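PDB 2C41: DPS family dna-binding stress response protein from Thermosynechococcus elongatus, which probably binds and oxidises iron, and may bind DNA as some Dps-family proteins do, in protection against oxidative stress. Local coordinates for residues R17-N21 / E112-D116; A22-Y26 / V55-I59. All coordinates share one frame; numbering follows the deposited sequence.

Both contacts lie inside the four-helix bundle and share helix 6-35, one turn after another along its length, yet they tie it to different partners: contact 1 to helix 95-122, contact 2 to helix 41-68. Their centres are about 11 Å apart, and Gln19 packs on Ile59 where they meet. Both are largely buried, but contact 1 spans a wider gap, which is bridged chiefly by one arginine and three acids, while contact 2 brings its helices close and uses apolar and aromatic groups. Together they illustrate how a single helix can present a charged face to one neighbour and an oily face to another, the latter continuing into an interface between subunits.

Contact 1. Residues R17-N21 / E112-D116; sequences REQAN and EMHQD
Arg17 reaches across from one helix and grips Asp116 on the other end-on, each terminal nitrogen taking one carboxylate oxygen. NH1 of Arg17 donates to OD1 of Asp116 at 2.8 Å, meeting its syn lone pair. The second bond, from NH2 of Arg17 to OD2 of Asp116, is 2.9 Å long and the straighter of the two (164°). Both oxygens lie close to the guanidinium plane, although the carboxylate is twisted by 38° from it. A bend in the arginine chain at chi3 (34°) turns the group toward this partner. NH1 has a second acceptor in OE2 of Glu112, at 3.0 Å, but that bond is weak and the two flat groups are nearly perpendicular. The other oxygen of Glu112, OE1, is hydrogen-bonded to Thr85. Buried Glu18 makes only a long salt bridge to Arg17, OE2 to NH1 at 3.9 Å, but its OE2 stands 2.5 Å from OD1 of Asp116, and its carboxylate rests against CG and CE of Met113. Tyr132 of helix 126-149 touches both Glu18 and Asp116. The antiparallel helices of this ferritin-like bundle are thus joined through charged side chains, the long ones of Arg17, Glu18 and Glu112 spanning most of the gap, with the axes of the two short segments 11.7 Å apart. With two acid oxygens so close, either Glu18 or Asp116 probably holds a proton, which would lessen the excess of negative charge.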
loop_
_atom_site.group_PDB
_atom_site.type_symbol
_atom_site.label_atom_id
_atom_site.label_comp_id
_atom_site.label_asym_id
_atom_site.label_seq_id
_atom_site.Cartn_x
_atom_site.Cartn_y
_atom_site.Cartn_z
ATOM N N ARG C 17 12.574 32.019 -16.866
ATOM C CA ARG C 17 12.496 31.497 -18.229
ATOM C C ARG C 17 12.256 29.986 -18.223
ATOM O O ARG C 17 11.391 29.486 -18.947
ATOM C CB ARG C 17 13.771 31.831 -19.016
ATOM C CG ARG C 17 13.817 31.206 -20.425
ATOM C CD ARG C 17 14.976 31.763 -21.289
ATOM N NE ARG C 17 16.177 32.084 -20.510
ATOM C CZ ARG C 17 17.004 31.190 -19.962
ATOM N NH1 ARG C 17 16.779 29.887 -20.089
ATOM N NH2 ARG C 17 18.065 31.610 -19.274
ATOM N N GLU C 18 13.029 29.276 -17.401
ATOM C CA GLU C 18 12.930 27.830 -17.312
ATOM C C GLU C 18 11.550 27.406 -16.792
ATOM O O GLU C 18 10.929 26.478 -17.331
ATOM C CB GLU C 18 14.060 27.278 -16.439
ATOM C CG GLU C 18 15.460 27.439 -17.069
ATOM C CD GLU C 18 15.827 26.323 -18.042
ATOM O OE1 GLU C 18 14.983 25.432 -18.304
ATOM O OE2 GLU C 18 16.975 26.329 -18.547
ATOM N N GLN C 19 11.068 28.105 -15.767
ATOM C CA GLN C 19 9.749 27.813 -15.195
ATOM C C GLN C 19 8.658 28.023 -16.243
ATOM O O GLN C 19 7.791 27.173 -16.423
ATOM C CB GLN C 19 9.469 28.704 -13.987
ATOM C CG GLN C 19 8.058 28.520 -13.419
ATOM C CD GLN C 19 7.551 29.735 -12.677
ATOM O OE1 GLN C 19 6.351 29.860 -12.419
ATOM N NE2 GLN C 19 8.450 30.638 -12.334
ATOM N N ALA C 20 8.721 29.164 -16.929
ATOM C CA ALA C 20 7.774 29.487 -17.999
ATOM C C ALA C 20 7.800 28.424 -19.096
ATOM O O ALA C 20 6.741 28.008 -19.569
ATOM C CB ALA C 20 8.075 30.886 -18.588
ATOM N N ASN C 21 9.005 27.977 -19.470
ATOM C CA ASN C 21 9.166 26.899 -20.450
ATOM C C ASN C 21 8.514 25.594 -20.001
ATOM O O ASN C 21 7.904 24.897 -20.808
ATOM C CB ASN C 21 10.638 26.653 -20.806
ATOM C CG ASN C 21 11.219 27.735 -21.709
ATOM O OD1 ASN C 21 12.441 27.829 -21.876
ATOM N ND2 ASN C 21 10.357 28.544 -22.299
ATOM N N GLU C 112 19.329 25.285 -23.133
ATOM C CA GLU C 112 19.170 26.307 -22.100
ATOM C C GLU C 112 19.553 25.820 -20.705
ATOM O O GLU C 112 20.190 26.558 -19.954
ATOM C CB GLU C 112 17.752 26.874 -22.096
ATOM C CG GLU C 112 17.460 27.758 -23.313
ATOM C CD GLU C 112 16.183 28.559 -23.184
ATOM O OE1 GLU C 112 15.933 29.411 -24.064
ATOM O OE2 GLU C 112 15.419 28.350 -22.215
ATOM N N MET C 113 19.173 24.592 -20.356
ATOM C CA MET C 113 19.523 24.059 -19.040
ATOM C C MET C 113 21.029 23.886 -18.858
ATOM O O MET C 113 21.549 24.112 -17.767
ATOM C CB MET C 113 18.778 22.761 -18.746
ATOM C CG MET C 113 17.308 22.992 -18.371
ATOM S SD MET C 113 16.578 21.501 -17.669
ATOM C CE MET C 113 14.923 22.117 -17.307
ATOM N N HIS C 114 21.732 23.508 -19.923
ATOM C CA HIS C 114 23.195 23.429 -19.846
ATOM C C HIS C 114 23.788 24.830 -19.645
ATOM O O HIS C 114 24.671 25.025 -18.808
ATOM C CB HIS C 114 23.782 22.748 -21.085
ATOM C CG HIS C 114 23.659 21.254 -21.070
ATOM N ND1 HIS C 114 22.501 20.597 -21.427
ATOM C CD2 HIS C 114 24.557 20.290 -20.752
ATOM C CE1 HIS C 114 22.688 19.291 -21.321
ATOM N NE2 HIS C 114 23.926 19.078 -20.904
ATOM N N GLN C 115 23.290 25.798 -20.404
ATOM C CA GLN C 115 23.734 27.192 -20.265
ATOM C C GLN C 115 23.424 27.738 -18.869
ATOM O O GLN C 115 24.277 28.377 -18.233
ATOM C CB GLN C 115 23.099 28.071 -21.345
ATOM C CG GLN C 115 23.608 27.746 -22.741
ATOM C CD GLN C 115 22.904 28.498 -23.857
ATOM O OE1 GLN C 115 23.496 28.720 -24.916
ATOM N NE2 GLN C 115 21.638 28.870 -23.649
ATOM N N ASP C 116 22.216 27.460 -18.393
ATOM C CA ASP C 116 21.757 27.961 -17.102
ATOM C C ASP C 116 22.453 27.286 -15.917
ATOM O O ASP C 116 22.695 27.929 -14.889
ATOM C CB ASP C 116 20.240 27.832 -16.997
ATOM C CG ASP C 116 19.510 28.697 -18.012
ATOM O OD1 ASP C 116 18.326 28.416 -18.269
ATOM O OD2 ASP C 116 20.108 29.660 -18.552
#

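Contact 2. Residues A22-Y26 / V55-I59; sequences AVVMY and VFAMI
The helical segments 22-26 and 55-59 run antiparallel, the axes of these short pieces 8.4 Å apart and their N-to-C directions at 151°. The approach is close enough to bring the CA atoms of Ala22 and Ile59 within 5.5 Å and those of Tyr26 and Phe56 within 5.6 Å. Between these two pairs Val55 reaches over the backbone of the facing helix: its CG1, anti to the backbone N (chi1 171°), lies 3.4 Å from the carbonyl O of Ala22, and the same methyl touches CB of Met25. The small side chain of Ala22 leaves room for Ile59, whose CG1 sits 3.8 Å from Ala22 CB. Ile59 also meets Val23 at about a right angle, methyl to methyl, with CG2 of each residue 3.7 Å apart. This is the tight antiparallel pairing of the first two long helices of the ferritin-like four-helix bundle, from which Dps proteins build their twelve-subunit shells. At its far end two aromatic side chains run side by side, pointing the same way. The edge of Phe56 is turned to the face of Tyr26 in a T-shaped arrangement, tilted from the ideal with ring planes at 57°. CD2 of Phe56 stands over the centre of the tyrosine ring, while CB of Phe56 comes within 3.6 Å of Tyr26 CD1. The pair extends past the chain itself: Phe56 meets Phe56 of a neighbouring subunit ring to ring, and each of Tyr26 and Phe56 packs on the other's counterpart there.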
loop_
_atom_site.group_PDB
_atom_site.type_symbol
_atom_site.label_atom_id
_atom_site.label_comp_id
_atom_site.label_asym_id
_atom_site.label_seq_id
_atom_site.Cartn_x
_atom_site.Cartn_y
_atom_site.Cartn_z
ATOM N N ALA C 22 8.634 25.275 -18.714
ATOM C CA ALA C 22 8.011 24.063 -18.172
ATOM C C ALA C 22 6.485 24.133 -18.308
ATOM O O ALA C 22 5.834 23.148 -18.679
ATOM C CB ALA C 22 8.415 23.851 -16.727
ATOM N N VAL C 23 5.919 25.301 -18.011
ATOM C CA VAL C 23 4.468 25.509 -18.123
ATOM C C VAL C 23 3.996 25.338 -19.576
ATOM O O VAL C 23 3.042 24.604 -19.837
ATOM C CB VAL C 23 4.052 26.897 -17.577
ATOM C CG1 VAL C 23 2.587 27.203 -17.915
ATOM C CG2 VAL C 23 4.300 26.955 -16.060
ATOM N N VAL C 24 4.668 26.007 -20.518
ATOM C CA VAL C 24 4.282 25.914 -21.936
ATOM C C VAL C 24 4.499 24.502 -22.481
ATOM O O VAL C 24 3.654 23.971 -23.209
ATOM C CB VAL C 24 5.022 26.969 -22.811
ATOM C CG1 VAL C 24 4.747 26.759 -24.320
ATOM C CG2 VAL C 24 4.610 28.351 -22.376
ATOM N N MET C 25 5.624 23.893 -22.123
ATOM C CA MET C 25 5.926 22.536 -22.543
ATOM C C MET C 25 4.874 21.552 -22.026
ATOM O O MET C 25 4.439 20.645 -22.742
ATOM C CB MET C 25 7.298 22.135 -22.018
ATOM C CG MET C 25 7.880 20.983 -22.755
ATOM S SD MET C 25 8.279 21.464 -24.452
ATOM C CE MET C 25 8.831 19.854 -24.991
ATOM N N TYR C 26 4.473 21.742 -20.774
ATOM C CA TYR C 26 3.410 20.925 -20.199
ATOM C C TYR C 26 2.105 21.076 -20.988
ATOM O O TYR C 26 1.483 20.081 -21.378
ATOM C CB TYR C 26 3.184 21.266 -18.720
ATOM C CG TYR C 26 1.951 20.581 -18.200
ATOM C CD1 TYR C 26 1.933 19.194 -18.040
ATOM C CD2 TYR C 26 0.790 21.299 -17.924
ATOM C CE1 TYR C 26 0.800 18.536 -17.578
ATOM C CE2 TYR C 26 -0.364 20.640 -17.468
ATOM C CZ TYR C 26 -0.332 19.262 -17.302
ATOM O OH TYR C 26 -1.437 18.580 -16.853
ATOM N N VAL C 55 7.331 16.675 -17.044
ATOM C CA VAL C 55 7.546 18.111 -17.240
ATOM C C VAL C 55 6.732 18.913 -16.219
ATOM O O VAL C 55 7.238 19.856 -15.621
ATOM C CB VAL C 55 7.192 18.558 -18.669
ATOM C CG1 VAL C 55 7.226 20.082 -18.776
ATOM C CG2 VAL C 55 8.160 17.933 -19.686
ATOM N N PHE C 56 5.484 18.498 -15.997
ATOM C CA PHE C 56 4.612 19.164 -15.034
ATOM C C PHE C 56 5.274 19.350 -13.674
ATOM O O PHE C 56 5.222 20.444 -13.103
ATOM C CB PHE C 56 3.309 18.376 -14.829
ATOM C CG PHE C 56 2.453 18.929 -13.724
ATOM C CD1 PHE C 56 2.477 18.356 -12.454
ATOM C CD2 PHE C 56 1.648 20.040 -13.949
ATOM C CE1 PHE C 56 1.694 18.877 -11.422
ATOM C CE2 PHE C 56 0.859 20.571 -12.921
ATOM C CZ PHE C 56 0.886 19.985 -11.659
ATOM N N ALA C 57 5.882 18.276 -13.166
ATOM C CA ALA C 57 6.515 18.266 -11.845
ATOM C C ALA C 57 7.595 19.330 -11.726
ATOM O O ALA C 57 7.890 19.817 -10.631
ATOM C CB ALA C 57 7.097 16.894 -11.557
ATOM N N MET C 58 8.192 19.689 -12.860
ATOM C CA MET C 58 9.263 20.675 -12.882
ATOM C C MET C 58 8.788 22.091 -12.612
ATOM O O MET C 58 9.571 22.926 -12.159
ATOM C CB MET C 58 9.980 20.642 -14.228
ATOM C CG MET C 58 10.562 19.282 -14.546
ATOM S SD MET C 58 11.468 19.412 -16.097
ATOM C CE MET C 58 11.716 17.684 -16.474
ATOM N N ILE C 59 7.515 22.363 -12.895
ATOM C CA ILE C 59 6.972 23.707 -12.735
ATOM C C ILE C 59 7.153 24.198 -11.300
ATOM O O ILE C 59 7.716 25.266 -11.066
ATOM C CB ILE C 59 5.475 23.790 -13.136
ATOM C CG1 ILE C 59 5.299 23.438 -14.621
ATOM C CG2 ILE C 59 4.930 25.181 -12.821
ATOM C CD1 ILE C 59 3.876 23.098 -15.009
#